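Local coordinates for tail lysozyme, putative (Geobacter sulfurreducens, PDB 2IA7), which is of unknown function, but belongs to the gp25-like baseplate wedge family and is probably a structural or lysozyme-like component of a phage-type tail, at residues I34-S37 against I38-I41; S65-N68 against T69-G73; C57-H60 against D61-F64. All coordinates share one frame; numbering follows the deposited sequence. Where two conformers were deposited one is given.

Contact 1 of 3, residues I34-S37 against I38-I41; sequences IAES and IRII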
loop_
_atom_site.group_PDB
_atom_site.type_symbol
_atom_site.label_atom_id
_atom_site.label_comp_id
_atom_site.label_asym_id
_atom_site.label_seq_id
_atom_site.Cartn_x
_atom_site.Cartn_y
_atom_site.Cartn_z
ATOM N N ILE A 34 12.410 -3.535 -1.682
ATOM C CA ILE A 34 11.126 -3.942 -1.113
ATOM C C ILE A 34 10.276 -2.742 -0.766
ATOM O O ILE A 34 9.078 -2.699 -1.076
ATOM C CB ILE A 34 11.356 -4.846 0.107
ATOM C CG1 ILE A 34 11.831 -6.208 -0.388
ATOM C CG2 ILE A 34 10.058 -4.988 0.944
ATOM C CD1 ILE A 34 12.351 -7.085 0.743
ATOM N N ALA A 35 10.865 -1.740 -0.096
ATOM C CA ALA A 35 10.115 -0.534 0.252
ATOM C C ALA A 35 9.599 0.172 -0.998
ATOM O O ALA A 35 8.426 0.522 -1.091
ATOM C CB ALA A 35 10.962 0.409 1.076
ATOM N N GLU A 36 10.452 0.245 -2.016
ATOM C CA GLU A 36 10.043 0.820 -3.295
ATOM C C GLU A 36 8.931 0.011 -3.963
ATOM O O GLU A 36 7.991 0.563 -4.491
ATOM C CB GLU A 36 11.256 0.947 -4.197
ATOM C CG GLU A 36 10.990 1.662 -5.481
ATOM C CD GLU A 36 12.236 1.738 -6.333
ATOM O OE1 GLU A 36 12.494 0.774 -7.051
ATOM O OE2 GLU A 36 12.955 2.749 -6.246
ATOM N N SER A 37 9.083 -1.298 -3.942
ATOM C CA SER A 37 8.082 -2.215 -4.488
ATOM C C SER A 37 6.694 -2.039 -3.824
ATOM O O SER A 37 5.675 -1.934 -4.512
ATOM C CB SER A 37 8.535 -3.673 -4.353
ATOM O OG SER A 37 7.484 -4.539 -4.772
ATOM N N ILE A 38 6.674 -1.971 -2.501
ATOM C CA ILE A 38 5.474 -1.676 -1.759
ATOM C C ILE A 38 4.830 -0.380 -2.270
ATOM O O ILE A 38 3.640 -0.359 -2.598
ATOM C CB ILE A 38 5.707 -1.566 -0.251
ATOM C CG1 ILE A 38 6.053 -2.956 0.312
ATOM C CG2 ILE A 38 4.460 -1.081 0.446
ATOM C CD1 ILE A 38 6.629 -2.892 1.750
ATOM N N ARG A 39 5.622 0.637 -2.440
ATOM C CA ARG A 39 5.075 1.898 -2.914
ATOM C C ARG A 39 4.554 1.816 -4.326
ATOM O O ARG A 39 3.571 2.460 -4.671
ATOM C CB ARG A 39 6.100 3.024 -2.768
ATOM C CG ARG A 39 6.484 3.324 -1.320
ATOM C CD ARG A 39 7.443 4.497 -1.174
ATOM N NE ARG A 39 8.766 4.367 -1.795
ATOM C CZ ARG A 39 9.897 3.971 -1.196
ATOM N NH1 ARG A 39 9.975 3.740 0.105
ATOM N NH2 ARG A 39 11.011 3.974 -1.915
ATOM N N ILE A 40 5.270 1.095 -5.193
ATOM C CA ILE A 40 4.818 0.869 -6.577
ATOM C C ILE A 40 3.504 0.149 -6.615
ATOM O O ILE A 40 2.582 0.565 -7.302
ATOM C CB ILE A 40 5.861 0.115 -7.405
ATOM C CG1 ILE A 40 7.108 0.979 -7.624
ATOM C CG2 ILE A 40 5.333 -0.309 -8.736
ATOM C CD1 ILE A 40 8.322 0.180 -8.076
ATOM N N ILE A 41 3.404 -0.926 -5.864
ATOM C CA ILE A 41 2.188 -1.718 -5.864
ATOM C C ILE A 41 0.967 -0.938 -5.421
ATOM O O ILE A 41 -0.059 -0.947 -6.080
ATOM C CB ILE A 41 2.344 -2.973 -4.963
ATOM C CG1 ILE A 41 3.411 -3.892 -5.532
ATOM C CG2 ILE A 41 0.994 -3.709 -4.781
ATOM C CD1 ILE A 41 4.042 -4.784 -4.507
HETATM O O HOH W 1 12.454 4.935 -4.516
#

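Contact 2 of 3, residues S65-N68 against T69-G73; sequences SVIN and TTTLG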
loop_
_atom_site.group_PDB
_atom_site.type_symbol
_atom_site.label_atom_id
_atom_site.label_comp_id
_atom_site.label_asym_id
_atom_site.label_seq_id
_atom_site.Cartn_x
_atom_site.Cartn_y
_atom_site.Cartn_z
ATOM N N SER A 65 -18.792 6.908 -0.727
ATOM C CA SER A 65 -19.770 7.916 -0.366
ATOM C C SER A 65 -19.488 8.329 1.044
ATOM O O SER A 65 -19.631 9.493 1.408
ATOM C CB SER A 65 -21.188 7.320 -0.390
ATOM O OG SER A 65 -21.583 6.931 -1.684
ATOM N N VAL A 66 -19.141 7.323 1.844
ATOM C CA VAL A 66 -18.820 7.504 3.242
ATOM C C VAL A 66 -17.616 6.639 3.580
ATOM O O VAL A 66 -17.458 5.536 3.044
ATOM C CB VAL A 66 -20.000 7.088 4.140
ATOM C CG1 VAL A 66 -19.584 7.077 5.583
ATOM C CG2 VAL A 66 -21.180 8.034 3.932
ATOM N N ILE A 67 -16.763 7.140 4.449
ATOM C CA ILE A 67 -15.707 6.308 4.984
ATOM C C ILE A 67 -15.949 6.142 6.477
ATOM O O ILE A 67 -15.734 7.060 7.258
ATOM C CB ILE A 67 -14.334 6.891 4.668
ATOM C CG1 ILE A 67 -14.132 6.845 3.139
ATOM C CG2 ILE A 67 -13.254 6.093 5.417
ATOM C CD1 ILE A 67 -13.079 7.823 2.653
ATOM N N ASN A 68 -16.509 4.983 6.850
ATOM C CA ASN A 68 -16.725 4.730 8.244
ATOM C C ASN A 68 -15.572 3.901 8.784
ATOM O O ASN A 68 -14.611 3.591 8.060
ATOM C CB ASN A 68 -18.143 4.158 8.500
ATOM C CG ASN A 68 -18.408 2.865 7.759
ATOM O OD1 ASN A 68 -17.676 1.893 7.928
ATOM N ND2 ASN A 68 -19.478 2.831 6.974
ATOM N N THR A 69 -15.661 3.545 10.046
ATOM C CA THR A 69 -14.638 2.764 10.685
ATOM C C THR A 69 -14.467 1.385 10.011
ATOM O O THR A 69 -13.368 0.836 9.939
ATOM C CB THR A 69 -14.977 2.579 12.154
ATOM O OG1 THR A 69 -14.990 3.869 12.787
ATOM C CG2 THR A 69 -13.934 1.702 12.844
ATOM N N THR A 70 -15.568 0.811 9.527
ATOM C CA THR A 70 -15.477 -0.510 8.859
ATOM C C THR A 70 -14.829 -0.360 7.480
ATOM O O THR A 70 -14.103 -1.253 7.018
ATOM C CB THR A 70 -16.843 -1.259 8.751
ATOM O OG1 THR A 70 -17.597 -0.755 7.652
ATOM C CG2 THR A 70 -17.693 -1.169 10.030
ATOM N N THR A 71 -15.084 0.764 6.808
ATOM C CA THR A 71 -14.413 1.074 5.559
ATOM C C THR A 71 -12.895 1.114 5.712
ATOM O O THR A 71 -12.152 0.696 4.816
ATOM C CB THR A 71 -14.843 2.480 5.102
ATOM O OG1 THR A 71 -16.257 2.602 5.281
ATOM C CG2 THR A 71 -14.518 2.687 3.636
ATOM N N LEU A 72 -12.397 1.654 6.811
ATOM C CA LEU A 72 -10.952 1.685 7.019
ATOM C C LEU A 72 -10.407 0.264 6.955
ATOM O O LEU A 72 -9.335 0.045 6.374
ATOM C CB LEU A 72 -10.588 2.366 8.350
ATOM C CG LEU A 72 -10.887 3.870 8.428
ATOM C CD1 LEU A 72 -10.592 4.357 9.848
ATOM C CD2 LEU A 72 -10.137 4.745 7.422
ATOM N N GLY A 73 -11.120 -0.699 7.530
ATOM C CA GLY A 73 -10.721 -2.088 7.449
ATOM C C GLY A 73 -10.730 -2.637 6.043
ATOM O O GLY A 73 -9.862 -3.398 5.655
#

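Contact 3 of 3, residues C57-H60 against D61-F64; sequences CGIH and DRVF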
loop_
_atom_site.group_PDB
_atom_site.type_symbol
_atom_site.label_atom_id
_atom_site.label_comp_id
_atom_site.label_asym_id
_atom_site.label_seq_id
_atom_site.Cartn_x
_atom_site.Cartn_y
_atom_site.Cartn_z
ATOM N N CYS A 57 -3.223 -2.326 -6.977
ATOM C CA CYS A 57 -3.978 -2.380 -5.743
ATOM C C CYS A 57 -5.448 -1.989 -5.997
ATOM O O CYS A 57 -5.737 -0.979 -6.660
ATOM C CB CYS A 57 -3.357 -1.451 -4.710
ATOM S SG CYS A 57 -4.206 -1.390 -3.146
ATOM N N GLY A 58 -6.370 -2.793 -5.493
ATOM C CA GLY A 58 -7.771 -2.582 -5.752
ATOM C C GLY A 58 -8.371 -1.329 -5.163
ATOM O O GLY A 58 -9.474 -0.958 -5.535
ATOM N N ILE A 59 -7.676 -0.665 -4.239
ATOM C CA ILE A 59 -8.174 0.573 -3.666
ATOM C C ILE A 59 -8.502 1.630 -4.736
ATOM O O ILE A 59 -9.461 2.399 -4.573
ATOM C CB ILE A 59 -7.201 1.148 -2.623
ATOM C CG1 ILE A 59 -7.962 2.068 -1.658
ATOM C CG2 ILE A 59 -6.019 1.820 -3.294
ATOM C CD1 ILE A 59 -9.155 1.359 -0.989
ATOM N N HIS A 60 -7.761 1.629 -5.847
ATOM C CA HIS A 60 -7.955 2.595 -6.913
ATOM C C HIS A 60 -9.266 2.381 -7.664
ATOM O O HIS A 60 -9.688 3.278 -8.373
ATOM C CB HIS A 60 -6.761 2.549 -7.890
ATOM C CG HIS A 60 -5.452 2.922 -7.245
ATOM N ND1 HIS A 60 -5.034 4.228 -7.108
ATOM C CD2 HIS A 60 -4.507 2.163 -6.659
ATOM C CE1 HIS A 60 -3.862 4.248 -6.487
ATOM N NE2 HIS A 60 -3.522 3.006 -6.203
ATOM N N ASP A 61 -9.892 1.208 -7.533
ATOM C CA ASP A 61 -11.189 0.945 -8.175
ATOM C C ASP A 61 -12.406 1.443 -7.368
ATOM O O ASP A 61 -13.517 1.464 -7.878
ATOM C CB ASP A 61 -11.346 -0.534 -8.433
ATOM C CG ASP A 61 -10.250 -1.083 -9.329
ATOM O OD1 ASP A 61 -9.907 -0.408 -10.321
ATOM O OD2 ASP A 61 -9.737 -2.180 -9.045
ATOM N N ARG A 62 -12.181 1.866 -6.131
ATOM C CA ARG A 62 -13.269 2.139 -5.209
ATOM C C ARG A 62 -13.715 3.591 -5.265
ATOM O O ARG A 62 -12.888 4.467 -5.410
ATOM C CB ARG A 62 -12.814 1.866 -3.799
ATOM C CG ARG A 62 -12.368 0.441 -3.530
ATOM C CD ARG A 62 -13.441 -0.295 -2.787
ATOM N NE ARG A 62 -13.109 -1.708 -2.578
ATOM C CZ ARG A 62 -14.045 -2.633 -2.332
ATOM N NH1 ARG A 62 -15.307 -2.273 -2.243
ATOM N NH2 ARG A 62 -13.705 -3.899 -2.163
ATOM N N VAL A 63 -15.020 3.820 -5.112
ATOM C CA VAL A 63 -15.565 5.157 -4.832
ATOM C C VAL A 63 -16.283 5.051 -3.509
ATOM O O VAL A 63 -16.980 4.070 -3.280
ATOM C CB VAL A 63 -16.529 5.643 -5.923
ATOM C CG1 VAL A 63 -16.985 7.071 -5.623
ATOM C CG2 VAL A 63 -15.850 5.594 -7.278
ATOM N N PHE A 64 -16.054 6.023 -2.623
ATOM C CA PHE A 64 -16.619 6.019 -1.281
ATOM C C PHE A 64 -17.556 7.200 -1.098
ATOM O O PHE A 64 -17.164 8.333 -1.292
ATOM C CB PHE A 64 -15.528 6.077 -0.232
ATOM C CG PHE A 64 -14.603 4.920 -0.293
ATOM C CD1 PHE A 64 -14.968 3.691 0.237
ATOM C CD2 PHE A 64 -13.387 5.038 -0.925
ATOM C CE1 PHE A 64 -14.091 2.603 0.166
ATOM C CE2 PHE A 64 -12.513 3.957 -0.991
ATOM C CZ PHE A 64 -12.886 2.736 -0.446
HETATM O O HOH W 2 -12.029 4.945 -8.194
#

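Contact 1 of 3, residues I34-S37 against I38-I41
I38 and I34 meet one turn apart on helix 30-42. The I38 N-H bonds to I34 O at 2.9 Å and is nearly straight, at 172°. I38 CD1 lies 4.1 Å from I34 CG2, so the two branched chains form an apolar pair.

R39 N bonds to A35 O. Its side chain bends at chi3 (-62°) and folds back along the helix. One face of the guanidinium then lies over A35 O and E36 CA, and NH1 comes 3.6 Å from A35 CB. A water in the guanidinium plane accepts from R39 NH2 at 3.1 Å and donates to E36 OE2, bridging the two charged ends.

I40 N bonds to E36 O, and I40 CD1 packs 4.0 Å from E36 CG. I41 N bonds to S37 O at 2.8 Å. In one of the two modelled S37 conformers, OG lies 3.5 Å from I41 CD1 and bonds to E87. Cutting I41 back to an alanine is likely to open a gap toward A82, L83 and W86, which it touches on helix 69-86.

I38 also faces L83. I34, A35 and I38 touch Y113 on strand 106-115, and A35 and I38 reach L124 on strand 120-129.

Contact 2 of 3, residues S65-N68 against T69-G73
A capping box formed by N68 and T71 opens helix 69-86. N68 is the N-cap. Its side chain receives N-H groups from the first turn, and the T71 side chain receives the N-H of N68 in return.

The T71 N-H bonds to N68 OD1 at 3.0 Å and is fairly straight. It arrives from above the amide carbonyl plane, 41° out of it. The T70 hydroxyl uses the same oxygen differently. T70 OG1 donates to N68 OD1 at 2.7 Å, in the carbonyl plane and on a lone pair. T70 N adds a weak bond to N68 OD1. The amide oxygen is thus gripped by two good donors, helped by this weak third one, which should hold the amide against rotation.

The torsions bring these groups together. N68 CG stands between its own backbone N and carbonyl carbon (chi1 59°), which turns OD1 back over the start of the helix. T71 OG1 lies beside its backbone N and faces the loop. The N68 N-H reaches T71 OG1 at 2.9 Å, bent to 145°. The N68 and T71 side chains cross at about a right angle. L72 N bonds to N68 O at 3.2 Å, four residues back in the chain.

An apolar contact flanks these polar bonds. I67 CG2 lies 3.9 Å from L72 CD2, and T71 CB is about as near. I67 also touches L130, and T71 meets F64.

This contact lies at the surface, with T71 buried. The reciprocal pair, side chain to backbone in both directions, is typical of a helix N-terminus, where the first N-H groups have no preceding turn to bond to.

Contact 3 of 3, residues C57-H60 against D61-F64
I59 reaches over R62 to the edge of F64 as the chain leaves a short 3-10 turn that begins at G58. I59 was modelled in two conformers; its side-chain contacts described here hold for one of them and are less certain. Its CG1 is anti to the backbone N (chi1 -157°), and the second torsion swings CD1 forward to the later residues. I59 CD1 comes 4.0 Å from F64 CZ. The methyl lies at the ring edge, near its plane, and not over a face. The I59 and F64 side chains cross at about a right angle. I59 crosses R62 in the same way, with I59 CD1 4.2 Å from R62 CG. The start of the arginine chain lies beside the isoleucine. Its chain bends at chi2, and NE forms a salt bridge with E78 on helix 69-86.

H60 points elsewhere. One face of its imidazole is covered near the rim by I59 CG2. C57 O lies at the ring edge, in plane. The far nitrogen, NE2, is hydrogen-bonded to L42 O, which ties the turn to the end of helix 30-42. The D61 carboxylate is directed back toward G58 and forms a salt bridge with R46.

The backbone of the turn is held by two bonds. D61 N bonds to G58 O at 3.0 Å, and R62 N bonds to I59 O at 3.2 Å. These are the three-residue bonds of a 3-10 turn. Each donor stands well above the carbonyl plane, by 55° and 58°. I59 also packs on I75, and R62 on L74, so the turn lies along helix 69-86. A water bridges two carbonyls, donating to H60 O at 2.9 Å and to R62 O at 3.0 Å.

Contact 1 is the most buried of the three. I34, I38 and I41 face helix 69-86 or the sheet, while its charged residues stay outside. Contacts 2 and 3 are surface contacts on the other side of the chain's centre. They follow directly in the chain and touch where T71 CG2 lies 3.5 Å from F64 CE1. Contact 3 also meets contact 1, through C57 CB and I41 O. All three involve helix 69-86: contact 2 starts it, while contacts 1 and 3 pack against it. The chemistry differs accordingly: regular helix bonds with apolar packing in contact 1, side-chain capping in contact 2, and 3-10 bonds in contact 3, whose charged residues pair with R46 and E78 outside its segments.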